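Local coordinates for restriction endonuclease EcoP15I, restriction subunit (PDB 4ZCF), which cleaves DNA 25-27 base pairs downstream of one of two inversely oriented 5'-CAGCAG-3' sites, acting together with the Mod subunit and carrying a helicase-type ATP motor, at residues 112-116 against 117-121; 265-268 against 269-273; 756-760 against 761-765. All coordinates share one frame; numbering follows the deposited sequence.

Contact 1: residues 112-116 against 117-121; sequences IIVPT and LSIKA. With AMP (adenosine monophosphate), chain H; nucleotides of chain E.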
loop_
_atom_site.group_PDB
_atom_site.type_symbol
_atom_site.label_atom_id
_atom_site.label_comp_id
_atom_site.label_asym_id
_atom_site.label_seq_id
_atom_site.Cartn_x
_atom_site.Cartn_y
_atom_site.Cartn_z
ATOM N N ILE C 112 6.748 6.608 -21.674
ATOM C CA ILE C 112 5.674 6.971 -22.605
ATOM C C ILE C 112 5.102 8.275 -22.074
ATOM O O ILE C 112 4.458 8.266 -21.010
ATOM C CB ILE C 112 4.533 5.910 -22.753
ATOM C CG1 ILE C 112 5.043 4.591 -23.340
ATOM C CG2 ILE C 112 3.366 6.469 -23.597
ATOM C CD1 ILE C 112 4.051 3.444 -23.171
ATOM N N ILE C 113 5.331 9.387 -22.801
ATOM C CA ILE C 113 4.818 10.678 -22.376
ATOM C C ILE C 113 3.511 11.037 -23.113
ATOM O O ILE C 113 3.460 11.048 -24.349
ATOM C CB ILE C 113 5.901 11.778 -22.280
ATOM C CG1 ILE C 113 7.117 11.238 -21.484
ATOM C CG2 ILE C 113 5.322 13.063 -21.625
ATOM C CD1 ILE C 113 8.313 12.138 -21.287
ATOM N N VAL C 114 2.431 11.221 -22.329
ATOM C CA VAL C 114 1.087 11.488 -22.844
ATOM C C VAL C 114 0.622 12.889 -22.423
ATOM O O VAL C 114 1.129 13.395 -21.431
ATOM C CB VAL C 114 0.051 10.339 -22.559
ATOM C CG1 VAL C 114 0.463 9.032 -23.242
ATOM C CG2 VAL C 114 -0.196 10.133 -21.065
ATOM N N PRO C 115 -0.229 13.603 -23.186
ATOM C CA PRO C 115 -0.552 14.981 -22.785
ATOM C C PRO C 115 -1.818 15.164 -21.937
ATOM O O PRO C 115 -2.053 16.268 -21.413
ATOM C CB PRO C 115 -0.738 15.671 -24.135
ATOM C CG PRO C 115 -1.288 14.582 -25.041
ATOM C CD PRO C 115 -0.881 13.250 -24.470
ATOM N N THR C 116 -2.638 14.089 -21.832
ATOM C CA THR C 116 -3.994 14.072 -21.290
ATOM C C THR C 116 -4.319 12.830 -20.438
ATOM O O THR C 116 -3.722 11.775 -20.647
ATOM C CB THR C 116 -4.922 14.330 -22.511
ATOM O OG1 THR C 116 -5.402 15.680 -22.524
ATOM C CG2 THR C 116 -6.007 13.322 -22.698
ATOM N N LEU C 117 -5.255 12.965 -19.470
ATOM C CA LEU C 117 -5.677 11.854 -18.612
ATOM C C LEU C 117 -6.429 10.771 -19.371
ATOM O O LEU C 117 -6.283 9.593 -19.031
ATOM C CB LEU C 117 -6.514 12.327 -17.424
ATOM C CG LEU C 117 -5.804 13.117 -16.339
ATOM C CD1 LEU C 117 -6.808 13.641 -15.335
ATOM C CD2 LEU C 117 -4.674 12.307 -15.673
ATOM N N SER C 118 -7.228 11.161 -20.390
ATOM C CA SER C 118 -7.995 10.236 -21.236
ATOM C C SER C 118 -7.058 9.370 -22.100
ATOM O O SER C 118 -7.304 8.173 -22.275
ATOM C CB SER C 118 -8.960 11.000 -22.134
ATOM O OG SER C 118 -9.712 11.974 -21.429
ATOM N N ILE C 119 -6.000 9.978 -22.648
ATOM C CA ILE C 119 -4.984 9.268 -23.414
ATOM C C ILE C 119 -4.191 8.386 -22.418
ATOM O O ILE C 119 -3.896 7.240 -22.744
ATOM C CB ILE C 119 -4.084 10.229 -24.256
ATOM C CG1 ILE C 119 -4.912 11.009 -25.308
ATOM C CG2 ILE C 119 -2.922 9.473 -24.923
ATOM C CD1 ILE C 119 -4.127 12.213 -26.027
ATOM N N LYS C 120 -3.921 8.889 -21.191
ATOM C CA LYS C 120 -3.235 8.102 -20.152
ATOM C C LYS C 120 -4.058 6.878 -19.784
ATOM O O LYS C 120 -3.513 5.793 -19.744
ATOM C CB LYS C 120 -2.940 8.948 -18.892
ATOM C CG LYS C 120 -1.894 8.315 -17.965
ATOM C CD LYS C 120 -1.432 9.272 -16.879
ATOM C CE LYS C 120 -2.168 9.092 -15.575
ATOM N NZ LYS C 120 -1.636 10.003 -14.528
ATOM N N ALA C 121 -5.375 7.042 -19.578
ATOM C CA ALA C 121 -6.294 5.945 -19.252
ATOM C C ALA C 121 -6.429 4.926 -20.397
ATOM O O ALA C 121 -6.406 3.722 -20.137
ATOM C CB ALA C 121 -7.652 6.494 -18.842
HETATM P P AMP H . -3.881 7.293 -28.254
HETATM O O1P AMP H . -4.088 8.753 -28.100
HETATM O O2P AMP H . -3.209 7.177 -29.572
HETATM O O3P AMP H . -2.808 6.964 -27.281
HETATM O "O5'" AMP H . -5.200 6.417 -28.053
HETATM C "C5'" AMP H . -5.645 5.546 -29.078
HETATM C "C4'" AMP H . -6.280 4.312 -28.520
HETATM O "O4'" AMP H . -6.707 3.430 -29.594
HETATM C "C3'" AMP H . -5.294 3.530 -27.723
HETATM O "O3'" AMP H . -5.390 3.923 -26.354
HETATM C "C2'" AMP H . -5.624 2.111 -27.946
HETATM O "O2'" AMP H . -6.522 1.632 -26.935
HETATM C "C1'" AMP H . -6.333 2.061 -29.261
HETATM N N9 AMP H . -5.598 1.448 -30.293
HETATM C C8 AMP H . -4.497 1.966 -30.802
HETATM N N7 AMP H . -4.039 1.169 -31.807
HETATM C C5 AMP H . -5.015 0.078 -31.931
HETATM C C6 AMP H . -5.210 -1.083 -32.731
HETATM N N6 AMP H . -4.286 -1.426 -33.751
HETATM N N1 AMP H . -6.297 -1.864 -32.497
HETATM C C2 AMP H . -7.174 -1.583 -31.545
HETATM N N3 AMP H . -7.057 -0.516 -30.758
HETATM C C4 AMP H . -6.021 0.345 -30.892
ATOM P P DA E 5 -7.269 16.394 -18.382
ATOM O OP1 DA E 5 -6.846 15.615 -19.576
ATOM O OP2 DA E 5 -8.420 15.888 -17.589
ATOM O "O5'" DA E 5 -5.969 16.579 -17.478
ATOM C "C5'" DA E 5 -6.075 17.385 -16.339
ATOM C "C4'" DA E 5 -4.748 17.623 -15.642
ATOM O "O4'" DA E 5 -4.650 19.053 -15.421
ATOM C "C3'" DA E 5 -4.665 16.940 -14.274
ATOM O "O3'" DA E 5 -3.411 16.235 -14.114
ATOM C "C2'" DA E 5 -4.873 18.066 -13.264
ATOM C "C1'" DA E 5 -4.688 19.365 -14.045
ATOM N N9 DA E 5 -5.673 20.424 -13.759
ATOM C C8 DA E 5 -7.042 20.395 -13.946
ATOM N N7 DA E 5 -7.654 21.484 -13.539
ATOM C C5 DA E 5 -6.617 22.295 -13.063
ATOM C C6 DA E 5 -6.573 23.585 -12.467
ATOM N N6 DA E 5 -7.651 24.367 -12.315
ATOM N N1 DA E 5 -5.358 24.111 -12.149
ATOM C C2 DA E 5 -4.257 23.367 -12.288
ATOM N N3 DA E 5 -4.190 22.151 -12.829
ATOM C C4 DA E 5 -5.395 21.667 -13.202
#

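Contact 2: residues 265-268 against 269-273; sequences YRLT and AVDAF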
loop_
_atom_site.group_PDB
_atom_site.type_symbol
_atom_site.label_atom_id
_atom_site.label_comp_id
_atom_site.label_asym_id
_atom_site.label_seq_id
_atom_site.Cartn_x
_atom_site.Cartn_y
_atom_site.Cartn_z
ATOM N N TYR C 265 8.622 8.363 -41.176
ATOM C CA TYR C 265 7.437 7.715 -41.714
ATOM C C TYR C 265 6.257 8.691 -41.766
ATOM O O TYR C 265 6.066 9.455 -40.837
ATOM C CB TYR C 265 7.114 6.442 -40.889
ATOM C CG TYR C 265 5.906 5.668 -41.374
ATOM C CD1 TYR C 265 5.966 4.895 -42.528
ATOM C CD2 TYR C 265 4.694 5.727 -40.691
ATOM C CE1 TYR C 265 4.837 4.245 -43.022
ATOM C CE2 TYR C 265 3.565 5.062 -41.163
ATOM C CZ TYR C 265 3.645 4.309 -42.321
ATOM O OH TYR C 265 2.544 3.634 -42.784
ATOM N N ARG C 266 5.473 8.661 -42.856
ATOM C CA ARG C 266 4.288 9.494 -43.055
ATOM C C ARG C 266 3.114 8.752 -43.724
ATOM O O ARG C 266 3.164 8.397 -44.909
ATOM C CB ARG C 266 4.633 10.797 -43.792
ATOM C CG ARG C 266 3.513 11.834 -43.789
ATOM C CD ARG C 266 4.049 13.234 -43.587
ATOM N NE ARG C 266 4.868 13.687 -44.712
ATOM C CZ ARG C 266 4.427 14.456 -45.704
ATOM N NH1 ARG C 266 3.164 14.871 -45.722
ATOM N NH2 ARG C 266 5.246 14.819 -46.682
ATOM N N LEU C 267 2.064 8.527 -42.936
ATOM C CA LEU C 267 0.802 7.935 -43.345
ATOM C C LEU C 267 -0.196 9.018 -43.037
ATOM O O LEU C 267 -0.540 9.226 -41.873
ATOM C CB LEU C 267 0.496 6.662 -42.531
ATOM C CG LEU C 267 -0.859 5.993 -42.790
ATOM C CD1 LEU C 267 -0.906 5.326 -44.171
ATOM C CD2 LEU C 267 -1.158 4.994 -41.727
ATOM N N THR C 268 -0.654 9.672 -44.086
ATOM C CA THR C 268 -1.577 10.790 -44.057
ATOM C C THR C 268 -3.021 10.429 -43.992
ATOM O O THR C 268 -3.375 9.299 -44.140
ATOM C CB THR C 268 -1.441 11.604 -45.318
ATOM O OG1 THR C 268 -1.659 10.741 -46.427
ATOM C CG2 THR C 268 -0.072 12.187 -45.397
ATOM N N ALA C 269 -3.846 11.439 -43.784
ATOM C CA ALA C 269 -5.292 11.327 -43.847
ATOM C C ALA C 269 -5.881 10.927 -45.182
ATOM O O ALA C 269 -6.857 10.216 -45.208
ATOM C CB ALA C 269 -5.934 12.607 -43.389
ATOM N N VAL C 270 -5.344 11.421 -46.286
ATOM C CA VAL C 270 -5.745 10.886 -47.575
ATOM C C VAL C 270 -5.386 9.423 -47.791
ATOM O O VAL C 270 -6.210 8.659 -48.214
ATOM C CB VAL C 270 -5.331 11.786 -48.766
ATOM C CG1 VAL C 270 -5.234 13.221 -48.334
ATOM C CG2 VAL C 270 -4.049 11.335 -49.429
ATOM N N ASP C 271 -4.188 9.015 -47.447
ATOM C CA ASP C 271 -3.856 7.585 -47.538
ATOM C C ASP C 271 -4.827 6.701 -46.724
ATOM O O ASP C 271 -5.264 5.666 -47.229
ATOM C CB ASP C 271 -2.409 7.324 -47.085
ATOM C CG ASP C 271 -1.345 8.207 -47.714
ATOM O OD1 ASP C 271 -1.446 8.490 -48.933
ATOM O OD2 ASP C 271 -0.388 8.574 -47.004
ATOM N N ALA C 272 -5.176 7.130 -45.481
ATOM C CA ALA C 272 -6.086 6.426 -44.566
ATOM C C ALA C 272 -7.465 6.203 -45.198
ATOM O O ALA C 272 -7.877 5.047 -45.337
ATOM C CB ALA C 272 -6.210 7.186 -43.251
ATOM N N PHE C 273 -8.137 7.302 -45.632
ATOM C CA PHE C 273 -9.442 7.304 -46.299
ATOM C C PHE C 273 -9.401 6.628 -47.685
ATOM O O PHE C 273 -10.318 5.875 -48.008
ATOM C CB PHE C 273 -9.985 8.740 -46.425
ATOM C CG PHE C 273 -10.639 9.331 -45.191
ATOM C CD1 PHE C 273 -11.833 8.819 -44.702
ATOM C CD2 PHE C 273 -10.102 10.456 -44.570
ATOM C CE1 PHE C 273 -12.445 9.381 -43.572
ATOM C CE2 PHE C 273 -10.707 11.006 -43.432
ATOM C CZ PHE C 273 -11.881 10.472 -42.949
#

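Contact 3: residues 756-760 against 761-765; sequences IFVKH and GTLHK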
loop_
_atom_site.group_PDB
_atom_site.type_symbol
_atom_site.label_atom_id
_atom_site.label_comp_id
_atom_site.label_asym_id
_atom_site.label_seq_id
_atom_site.Cartn_x
_atom_site.Cartn_y
_atom_site.Cartn_z
ATOM N N ILE C 756 9.502 -19.687 -40.330
ATOM C CA ILE C 756 9.678 -20.369 -41.607
ATOM C C ILE C 756 8.836 -21.586 -41.986
ATOM O O ILE C 756 9.016 -22.094 -43.072
ATOM C CB ILE C 756 11.143 -20.719 -41.889
ATOM C CG1 ILE C 756 11.760 -21.436 -40.711
ATOM C CG2 ILE C 756 11.934 -19.474 -42.188
ATOM C CD1 ILE C 756 13.129 -21.981 -40.999
ATOM N N PHE C 757 7.911 -22.059 -41.158
ATOM C CA PHE C 757 8.172 -22.873 -39.980
ATOM C C PHE C 757 8.863 -24.192 -40.237
ATOM O O PHE C 757 8.294 -25.090 -40.809
ATOM C CB PHE C 757 6.803 -23.288 -39.456
ATOM C CG PHE C 757 5.889 -22.151 -39.173
ATOM C CD1 PHE C 757 5.485 -21.315 -40.165
ATOM C CD2 PHE C 757 5.436 -21.929 -37.903
ATOM C CE1 PHE C 757 4.656 -20.260 -39.903
ATOM C CE2 PHE C 757 4.603 -20.880 -37.626
ATOM C CZ PHE C 757 4.217 -20.038 -38.631
ATOM N N VAL C 758 10.029 -24.359 -39.649
ATOM C CA VAL C 758 10.749 -25.641 -39.679
ATOM C C VAL C 758 11.313 -26.052 -38.317
ATOM O O VAL C 758 11.666 -25.186 -37.522
ATOM C CB VAL C 758 11.647 -25.970 -40.937
ATOM C CG1 VAL C 758 11.604 -24.892 -42.019
ATOM C CG2 VAL C 758 13.078 -26.356 -40.585
ATOM N N LYS C 759 11.329 -27.375 -38.038
ATOM C CA LYS C 759 11.788 -27.995 -36.796
ATOM C C LYS C 759 13.102 -27.438 -36.298
ATOM O O LYS C 759 14.011 -27.223 -37.095
ATOM C CB LYS C 759 11.908 -29.510 -36.956
ATOM C CG LYS C 759 10.632 -30.291 -36.698
ATOM C CD LYS C 759 10.959 -31.781 -36.597
ATOM C CE LYS C 759 9.927 -32.553 -35.823
ATOM N NZ LYS C 759 10.552 -33.648 -35.017
ATOM N N HIS C 760 13.199 -27.204 -34.976
ATOM C CA HIS C 760 14.400 -26.703 -34.306
ATOM C C HIS C 760 15.569 -27.638 -34.575
ATOM O O HIS C 760 16.658 -27.156 -34.851
ATOM C CB HIS C 760 14.184 -26.602 -32.784
ATOM C CG HIS C 760 13.447 -25.384 -32.344
ATOM N ND1 HIS C 760 12.063 -25.330 -32.361
ATOM C CD2 HIS C 760 13.922 -24.227 -31.831
ATOM C CE1 HIS C 760 11.741 -24.134 -31.891
ATOM N NE2 HIS C 760 12.826 -23.434 -31.558
ATOM N N GLY C 761 15.322 -28.954 -34.492
ATOM C CA GLY C 761 16.315 -30.002 -34.701
ATOM C C GLY C 761 16.849 -30.108 -36.113
ATOM O O GLY C 761 18.031 -30.394 -36.302
ATOM N N THR C 762 15.981 -29.895 -37.121
ATOM C CA THR C 762 16.385 -29.976 -38.530
ATOM C C THR C 762 17.157 -28.727 -38.996
ATOM O O THR C 762 18.004 -28.841 -39.879
ATOM C CB THR C 762 15.230 -30.415 -39.423
ATOM O OG1 THR C 762 14.240 -29.394 -39.416
ATOM C CG2 THR C 762 14.631 -31.763 -38.991
ATOM N N LEU C 763 16.875 -27.550 -38.377
ATOM C CA LEU C 763 17.554 -26.277 -38.627
ATOM C C LEU C 763 18.946 -26.364 -38.005
ATOM O O LEU C 763 19.928 -25.926 -38.599
ATOM C CB LEU C 763 16.786 -25.105 -37.969
ATOM C CG LEU C 763 15.487 -24.644 -38.614
ATOM C CD1 LEU C 763 14.753 -23.657 -37.731
ATOM C CD2 LEU C 763 15.732 -24.055 -39.973
ATOM N N HIS C 764 19.021 -26.934 -36.802
ATOM C CA HIS C 764 20.265 -27.133 -36.074
ATOM C C HIS C 764 21.170 -28.160 -36.790
ATOM O O HIS C 764 22.381 -27.977 -36.833
ATOM C CB HIS C 764 19.939 -27.564 -34.638
ATOM C CG HIS C 764 21.124 -27.975 -33.836
ATOM N ND1 HIS C 764 22.074 -27.055 -33.425
ATOM C CD2 HIS C 764 21.465 -29.198 -33.373
ATOM C CE1 HIS C 764 22.970 -27.747 -32.743
ATOM N NE2 HIS C 764 22.644 -29.043 -32.681
ATOM N N LYS C 765 20.572 -29.229 -37.348
ATOM C CA LYS C 765 21.284 -30.295 -38.059
ATOM C C LYS C 765 21.987 -29.769 -39.314
ATOM O O LYS C 765 23.164 -30.073 -39.513
ATOM C CB LYS C 765 20.349 -31.471 -38.397
ATOM C CG LYS C 765 20.270 -32.524 -37.300
ATOM C CD LYS C 765 19.126 -33.508 -37.546
ATOM C CE LYS C 765 18.597 -34.146 -36.281
ATOM N NZ LYS C 765 19.571 -35.086 -35.659
#

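Contact 1: residues 112-116 against 117-121
The puckered ring of Pro115 and the flat peptide joining Thr116 to Leu117 organise this strand-to-helix turn. Ile119 comes to the CG–CD side of the proline ring, its CD1 3.7 Å from Pro115 CD, the two side chains crossing at about a right angle; Arg230 and Phe231 also pack on that ring. The peptide is used at both its polar atoms: Thr116 O accepts from Lys120 N (2.9 Å), the donor tilted 26° from the carbonyl plane, and Leu117 N donates to OP1 of DA5 of chain E in a nearly straight bond (3.1 Å, 163°). Thr116 sits at the N-cap position, yet its side chain makes no capping bond: the hydroxyl adds a weak bond to the same phosphate oxygen, while Thr116 CG2 lies against the helix start, 3.3 Å from Ile119 N.

Val114 has two neighbours: its CG1 slides past Ile119 CG2 (3.8 Å), while its CG2 meets Lys120 CB (3.7 Å). Ile119 turns its two branches to different partners: chi1 of -62° sets CG2 opposite its own backbone N, 3.4 Å from AMP O3P, while CG1 carries CD1 to Pro115. Lys120 bends at chi3 and delivers NZ to Val149 O and Asn187 OD1.

One short turn touches nucleotide and DNA backbone at once, consistent with motif Ia of superfamily 2 helicases, where a strand end and the following helix N-terminus hold a DNA phosphate.

Contact 2: residues 265-268 against 269-273
Thr268 and Asp271 meet where strand 265-267 passes directly into helix 269-273. The short axes make an angle of 53° and approach to 8.3 Å, so the helix leaves at a slant from the strand direction. Thr268 keeps an extended backbone, and its carbonyl begins the helical pattern: Ala272 N donates to Thr268 O at 3.1 Å. One step on, Phe273 N donates to Ala269 O.

Thr268 occupies the N-cap position and, with Asp271, forms a capping box, a classic way of supplying acceptors to the amides of a helix's first turn. The bond from Thr268 N to Asp271 OD2 (3.1 Å, 160°) does not depend on the hydroxyl, whose place is less sure. The carboxylate oxygen is approached on its anti side, and the amide lies 34° out of the carboxylate plane. The reciprocal half runs from Asp271 N to Thr268 OG1, but it shares the uncertainty of the hydroxyl, whose own bond to OD2 is likewise doubtful. Asp271 returns over the turn because its CG lies opposite its carbonyl carbon, beside its own N. A negative carboxylate here would also be expected to suit the positive end of the helix dipole. On the apolar side, Leu267 reaches forward with CD1, which rests 3.8 Å from Asp271 CB.

Within the fold, strand 263-267 is the outermost strand on its side of the first RecA-like sheet of the helicase-type motor, pairing with strand 79-84 through Ser83, and helix 12-22 packs on Tyr265 and Leu267. Beyond the turn, Ala269 and Phe273 lean on Leu529 of helix 528-532, and Val270 N makes a weak bond to Ser577 OG.

Contact 3: residues 756-760 against 761-765
Ile756 and Leu763 meet tip to tip, with Ile756 CD1 3.5 Å from Leu763 CD2, and so close the apolar side of a turn leading into helix 760-769. The isoleucine takes a less common conformation: chi1 of 51° tucks CG1 between the backbone N and the carbonyl carbon, and a stretched chi2 then carries CD1 forward. Leu763 answers with CG opposite its carbonyl carbon (chi1 -74°), which turns its two methyls back over the preceding residues. CD2 takes the isoleucine, while Leu763 CG lies 3.6 Å from Val758 CG2, the two side chains passing at a slant. Val758 CG2 is also 3.5 Å from Thr762 OG1.

The polar half of the turn centres on one carbonyl. Leu763 N donates to Lys759 O at 3.2 Å as the first regular helical bond, and Thr762 OG1 reaches Lys759 O, also at 3.2 Å, from the same face of the carbonyl plane; Thr762 N contributes a weak third. A chi1 of 66° brings that hydroxyl back over the turn and close to Lys759 CB. Next in line, His764 N bonds to His760 O at 3.1 Å.

At the N-cap, Lys759 N donates to Ser617 OG and Lys759 NZ to Ser613 O, both of a neighbouring subunit, presumably Mod, whose Phe532 makes an edge-to-face contact with His764. His764 ND1 also bonds to Tyr745 OH. Helix 745-756 packs on His760 and Leu763, and helix 688-701 covers Val758, Thr762 and Leu763, so the turn sits between two helices of its own chain and the partner subunit.

From the N terminus the three contacts come strictly in series; none encloses or crosses another, and each closes a short turn into a helix. Contact 1 joins strand 109-113, an inner strand of the first parallel sheet, to helix 117-128. Contact 2 follows at the far edge of that sheet, its centre about 23 Å away, leading from strand 263-267 into helix 269-274, after which the chain begins the second sheet with strand 280-285. Contact 3 lies well apart, about 40 Å from contact 2 between centres, joining helices 745-756 and 760-769 against a neighbouring subunit. Together they illustrate one local device, helix initiation, in motor and assembly surroundings.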